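Local coordinates for ThiJ/PfpI domain protein (Brachyspira murdochii, PDB 4HCJ), which is of uncertain function but belongs to the DJ-1/PfpI family, binds metal ions, and is probably a hydrolase, at residues 36-48 / 56-70. Residues are numbered along the deposited sequence; the frame is centred on the assembly and turned at random.
With FMT (formic acid), chain F.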
loop_
_atom_site.group_PDB
_atom_site.type_symbol
_atom_site.label_atom_id
_atom_site.label_comp_id
_atom_site.label_asym_id
_atom_site.label_seq_id
_atom_site.Cartn_x
_atom_site.Cartn_y
_atom_site.Cartn_z
ATOM N N TYR A 36 -8.126 -12.978 3.509
ATOM C CA TYR A 36 -7.894 -11.630 4.035
ATOM C C TYR A 36 -8.953 -10.690 3.486
ATOM O O TYR A 36 -8.925 -10.328 2.299
ATOM C CB TYR A 36 -6.471 -11.137 3.697
ATOM C CG TYR A 36 -5.434 -11.931 4.442
ATOM C CD1 TYR A 36 -5.090 -11.611 5.760
ATOM C CD2 TYR A 36 -4.842 -13.037 3.862
ATOM C CE1 TYR A 36 -4.175 -12.388 6.475
ATOM C CE2 TYR A 36 -3.931 -13.819 4.560
ATOM C CZ TYR A 36 -3.600 -13.494 5.867
ATOM O OH TYR A 36 -2.710 -14.272 6.569
ATOM N N LYS A 37 -9.867 -10.262 4.354
ATOM C CA LYS A 37 -10.896 -9.312 3.960
ATOM C C LYS A 37 -10.337 -7.908 3.905
ATOM O O LYS A 37 -9.553 -7.491 4.760
ATOM C CB LYS A 37 -12.081 -9.384 4.905
ATOM C CG LYS A 37 -12.821 -10.692 4.755
ATOM C CD LYS A 37 -14.222 -10.631 5.310
ATOM C CE LYS A 37 -14.825 -12.014 5.356
ATOM N NZ LYS A 37 -15.954 -12.189 4.423
ATOM N N THR A 38 -10.749 -7.173 2.886
ATOM C CA THR A 38 -10.148 -5.869 2.612
ATOM C C THR A 38 -11.130 -4.740 2.849
ATOM O O THR A 38 -12.352 -4.902 2.698
ATOM C CB THR A 38 -9.575 -5.767 1.165
ATOM O OG1 THR A 38 -10.639 -5.776 0.203
ATOM C CG2 THR A 38 -8.598 -6.893 0.854
ATOM N N LYS A 39 -10.582 -3.595 3.234
ATOM C CA LYS A 39 -11.317 -2.346 3.300
ATOM C C LYS A 39 -10.502 -1.295 2.573
ATOM O O LYS A 39 -9.276 -1.409 2.470
ATOM C CB LYS A 39 -11.538 -1.909 4.752
ATOM C CG LYS A 39 -12.333 -2.900 5.590
ATOM C CD LYS A 39 -13.789 -2.923 5.186
ATOM C CE LYS A 39 -14.588 -3.844 6.104
ATOM N NZ LYS A 39 -14.266 -3.567 7.528
ATOM N N VAL A 40 -11.188 -0.266 2.089
ATOM C CA VAL A 40 -10.542 0.878 1.449
ATOM C C VAL A 40 -10.703 2.106 2.329
ATOM O O VAL A 40 -11.824 2.439 2.744
ATOM C CB VAL A 40 -11.151 1.158 0.057
ATOM C CG1 VAL A 40 -10.645 2.468 -0.514
ATOM C CG2 VAL A 40 -10.867 0.015 -0.896
ATOM N N SER A 41 -9.587 2.789 2.573
ATOM C CA SER A 41 -9.598 4.128 3.157
ATOM C C SER A 41 -9.164 5.166 2.135
ATOM O O SER A 41 -8.286 4.919 1.294
ATOM C CB SER A 41 -8.764 4.234 4.436
ATOM O OG SER A 41 -7.367 4.120 4.212
ATOM N N SER A 42 -9.787 6.334 2.220
ATOM C CA SER A 42 -9.479 7.439 1.329
ATOM C C SER A 42 -9.953 8.729 1.979
ATOM O O SER A 42 -10.152 8.808 3.191
ATOM C CB SER A 42 -10.088 7.213 -0.063
ATOM O OG SER A 42 -9.571 8.127 -1.015
ATOM N N THR A 43 -10.147 9.759 1.157
ATOM C CA THR A 43 -10.417 11.092 1.659
ATOM C C THR A 43 -11.900 11.402 1.824
ATOM O O THR A 43 -12.237 12.444 2.382
ATOM C CB THR A 43 -9.785 12.142 0.740
ATOM O OG1 THR A 43 -10.211 11.890 -0.603
ATOM C CG2 THR A 43 -8.257 12.108 0.799
ATOM N N PHE A 44 -12.772 10.521 1.355
ATOM C CA PHE A 44 -14.216 10.700 1.513
ATOM C C PHE A 44 -14.868 9.329 1.541
ATOM O O PHE A 44 -14.286 8.370 1.041
ATOM C CB PHE A 44 -14.809 11.568 0.389
ATOM C CG PHE A 44 -14.764 10.925 -0.984
ATOM C CD1 PHE A 44 -15.858 10.224 -1.482
ATOM C CD2 PHE A 44 -13.624 11.019 -1.772
ATOM C CE1 PHE A 44 -15.806 9.635 -2.745
ATOM C CE2 PHE A 44 -13.564 10.434 -3.027
ATOM C CZ PHE A 44 -14.658 9.745 -3.514
ATOM N N ILE A 45 -16.081 9.251 2.081
ATOM C CA ILE A 45 -16.858 8.014 2.061
ATOM C C ILE A 45 -17.748 8.051 0.827
ATOM O O ILE A 45 -18.608 8.933 0.682
ATOM C CB ILE A 45 -17.744 7.872 3.325
ATOM C CG1 ILE A 45 -16.885 7.883 4.594
ATOM C CG2 ILE A 45 -18.607 6.619 3.230
ATOM C CD1 ILE A 45 -15.873 6.800 4.627
ATOM N N GLY A 46 -17.580 7.080 -0.051
ATOM C CA GLY A 46 -18.368 7.029 -1.266
ATOM C C GLY A 46 -17.633 6.236 -2.323
ATOM O O GLY A 46 -16.737 5.454 -2.011
ATOM N N THR A 47 -17.986 6.460 -3.576
ATOM C CA THR A 47 -17.482 5.638 -4.661
ATOM C C THR A 47 -16.182 6.189 -5.219
ATOM O O THR A 47 -16.129 7.352 -5.633
ATOM C CB THR A 47 -18.527 5.537 -5.771
ATOM O OG1 THR A 47 -19.757 5.093 -5.190
ATOM C CG2 THR A 47 -18.053 4.575 -6.854
ATOM N N ALA A 48 -15.150 5.351 -5.206
ATOM C CA ALA A 48 -13.864 5.648 -5.822
ATOM C C ALA A 48 -13.854 5.183 -7.275
ATOM O O ALA A 48 -14.538 4.220 -7.634
ATOM C CB ALA A 48 -12.762 4.948 -5.068
ATOM N N THR A 56 -15.033 1.229 -6.954
ATOM C CA THR A 56 -15.148 0.484 -5.723
ATOM C C THR A 56 -15.573 1.448 -4.627
ATOM O O THR A 56 -15.352 2.651 -4.723
ATOM C CB THR A 56 -13.814 -0.243 -5.367
ATOM O OG1 THR A 56 -14.089 -1.247 -4.395
ATOM C CG2 THR A 56 -12.763 0.736 -4.831
ATOM N N ASN A 57 -16.222 0.975 -3.578
ATOM C CA ASN A 57 -16.571 1.926 -2.527
ATOM C C ASN A 57 -15.486 2.047 -1.458
ATOM O O ASN A 57 -14.776 1.100 -1.137
ATOM C CB ASN A 57 -17.956 1.658 -1.913
ATOM C CG ASN A 57 -19.123 2.027 -2.858
ATOM O OD1 ASN A 57 -18.985 2.811 -3.808
ATOM N ND2 ASN A 57 -20.289 1.470 -2.572
ATOM N N ILE A 58 -15.376 3.256 -0.940
ATOM C CA ILE A 58 -14.471 3.624 0.130
ATOM C C ILE A 58 -15.201 3.382 1.444
ATOM O O ILE A 58 -16.263 3.969 1.693
ATOM C CB ILE A 58 -14.037 5.090 0.025
ATOM C CG1 ILE A 58 -13.300 5.342 -1.288
ATOM C CG2 ILE A 58 -13.199 5.472 1.228
ATOM C CD1 ILE A 58 -13.407 6.782 -1.781
ATOM N N ASP A 59 -14.633 2.521 2.284
ATOM C CA ASP A 59 -15.230 2.140 3.556
ATOM C C ASP A 59 -14.978 3.128 4.688
ATOM O O ASP A 59 -15.827 3.269 5.583
ATOM C CB ASP A 59 -14.703 0.770 3.983
ATOM C CG ASP A 59 -14.962 -0.290 2.945
ATOM O OD1 ASP A 59 -16.138 -0.670 2.794
ATOM O OD2 ASP A 59 -14.014 -0.722 2.263
ATOM N N LEU A 60 -13.794 3.739 4.678
ATOM C CA LEU A 60 -13.280 4.483 5.821
ATOM C C LEU A 60 -12.585 5.754 5.364
ATOM O O LEU A 60 -11.900 5.756 4.337
ATOM C CB LEU A 60 -12.192 3.645 6.534
ATOM C CG LEU A 60 -12.683 2.383 7.244
ATOM C CD1 LEU A 60 -11.525 1.435 7.530
ATOM C CD2 LEU A 60 -13.389 2.726 8.543
ATOM N N LEU A 61 -12.707 6.808 6.158
ATOM C CA LEU A 61 -11.799 7.934 6.036
ATOM C C LEU A 61 -10.457 7.537 6.643
ATOM O O LEU A 61 -10.413 6.705 7.555
ATOM C CB LEU A 61 -12.316 9.127 6.826
ATOM C CG LEU A 61 -13.703 9.627 6.412
ATOM C CD1 LEU A 61 -14.176 10.670 7.406
ATOM C CD2 LEU A 61 -13.657 10.211 5.007
ATOM N N PHE A 62 -9.358 8.162 6.199
ATOM C CA PHE A 62 -8.075 7.936 6.873
ATOM C C PHE A 62 -8.236 8.140 8.383
ATOM O O PHE A 62 -7.680 7.379 9.199
ATOM C CB PHE A 62 -6.994 8.892 6.354
ATOM C CG PHE A 62 -6.714 8.782 4.880
ATOM C CD1 PHE A 62 -6.708 7.557 4.231
ATOM C CD2 PHE A 62 -6.467 9.925 4.139
ATOM C CE1 PHE A 62 -6.441 7.481 2.869
ATOM C CE2 PHE A 62 -6.202 9.854 2.784
ATOM C CZ PHE A 62 -6.198 8.634 2.146
ATOM N N SER A 63 -8.991 9.168 8.754
ATOM C CA SER A 63 -9.144 9.527 10.149
ATOM C C SER A 63 -9.906 8.506 10.974
ATOM O O SER A 63 -9.870 8.590 12.202
ATOM C CB SER A 63 -9.851 10.873 10.276
ATOM O OG SER A 63 -11.186 10.777 9.799
ATOM N N GLU A 64 -10.586 7.562 10.307
ATOM C CA GLU A 64 -11.358 6.511 10.972
ATOM C C GLU A 64 -10.593 5.212 11.135
ATOM O O GLU A 64 -11.096 4.263 11.715
ATOM C CB GLU A 64 -12.653 6.239 10.196
ATOM C CG GLU A 64 -13.627 7.415 10.234
ATOM C CD GLU A 64 -14.823 7.266 9.299
ATOM O OE1 GLU A 64 -14.718 6.590 8.251
ATOM O OE2 GLU A 64 -15.878 7.857 9.603
ATOM N N VAL A 65 -9.368 5.167 10.639
ATOM C CA VAL A 65 -8.602 3.931 10.686
ATOM C C VAL A 65 -8.080 3.645 12.081
ATOM O O VAL A 65 -7.483 4.511 12.715
ATOM C CB VAL A 65 -7.429 3.998 9.702
ATOM C CG1 VAL A 65 -6.452 2.837 9.922
ATOM C CG2 VAL A 65 -7.960 4.024 8.278
ATOM N N ASP A 66 -8.316 2.417 12.536
ATOM C CA ASP A 66 -7.771 1.906 13.787
ATOM C C ASP A 66 -6.875 0.731 13.427
ATOM O O ASP A 66 -7.346 -0.282 12.906
ATOM C CB ASP A 66 -8.907 1.447 14.708
ATOM C CG ASP A 66 -8.424 1.029 16.084
ATOM O OD1 ASP A 66 -7.213 0.774 16.261
ATOM O OD2 ASP A 66 -9.274 0.949 16.992
ATOM N N ALA A 67 -5.582 0.861 13.705
ATOM C CA ALA A 67 -4.631 -0.191 13.353
ATOM C C ALA A 67 -4.937 -1.554 13.977
ATOM O O ALA A 67 -4.569 -2.583 13.422
ATOM C CB ALA A 67 -3.200 0.231 13.683
ATOM N N VAL A 68 -5.618 -1.557 15.119
ATOM C CA VAL A 68 -5.921 -2.811 15.808
ATOM C C VAL A 68 -6.845 -3.704 14.981
ATOM O O VAL A 68 -6.937 -4.905 15.223
ATOM C CB VAL A 68 -6.530 -2.563 17.217
ATOM C CG1 VAL A 68 -8.001 -2.193 17.118
ATOM C CG2 VAL A 68 -6.345 -3.783 18.105
ATOM N N GLU A 69 -7.511 -3.118 13.986
ATOM C CA GLU A 69 -8.477 -3.854 13.181
ATOM C C GLU A 69 -7.896 -4.456 11.906
ATOM O O GLU A 69 -8.637 -5.037 11.118
ATOM C CB GLU A 69 -9.652 -2.943 12.811
ATOM C CG GLU A 69 -10.400 -2.379 14.015
ATOM C CD GLU A 69 -11.620 -1.576 13.622
ATOM O OE1 GLU A 69 -12.408 -1.231 14.522
ATOM O OE2 GLU A 69 -11.794 -1.292 12.416
ATOM N N PHE A 70 -6.589 -4.304 11.702
ATOM C CA PHE A 70 -5.942 -4.751 10.462
ATOM C C PHE A 70 -4.601 -5.414 10.721
ATOM O O PHE A 70 -3.921 -5.083 11.682
ATOM C CB PHE A 70 -5.737 -3.564 9.517
ATOM C CG PHE A 70 -7.011 -2.917 9.084
ATOM C CD1 PHE A 70 -7.763 -3.483 8.075
ATOM C CD2 PHE A 70 -7.459 -1.743 9.686
ATOM C CE1 PHE A 70 -8.953 -2.909 7.658
ATOM C CE2 PHE A 70 -8.651 -1.156 9.273
ATOM C CZ PHE A 70 -9.402 -1.748 8.263
HETATM C C FMT F . -14.165 -1.617 -0.535
HETATM O O1 FMT F . -13.931 -2.536 0.280
HETATM O O2 FMT F . -14.996 -1.590 -1.474
#
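Thr-56 pairs with Ala-48 in the antiparallel hairpin of strands 46-50 and 55-61, each backbone N bonding to the other's O, a worked example of one strand serving two neighbours. At Asn-57, in one of its two conformers, OD1 accepts from Thr-47 OG1 at 2.8 Å. Ile-58 packs between both partners: CG1 on Val-40 CG1, CD1 over one face of the Phe-44 ring, 3.8 Å from its centroid. Asp-59 then switches to parallel pairing. Its CG, anti to the carbonyl carbon (chi1 -57°), turns the carboxylate back toward strand 37-42, where OD2 receives Val-40 N through its anti lone pair, nearly straight (2.9 Å, 167°); in return Asp-59 N and Leu-60 N grip Val-40 O. Leu-60 O accepts from Ser-42 N, and Ile-45 CD1 lies 3.5 Å from Leu-61 N. Phe-62 N donates to Ser-42 O (3.2 Å) and its ring face covers that oxygen, with Ser-41 OG, itself bonded to Tyr-12 O, at the edge. With an alanine here, Ser-42 O would probably keep the N-H bond but lose the ring, opening a gap toward Leu-93. Strand 9-13 flanks 37-42 across from 55-61; helix 21-33 touches Val-40 and Thr-56, helix 88-99 Phe-62 and Phe-70.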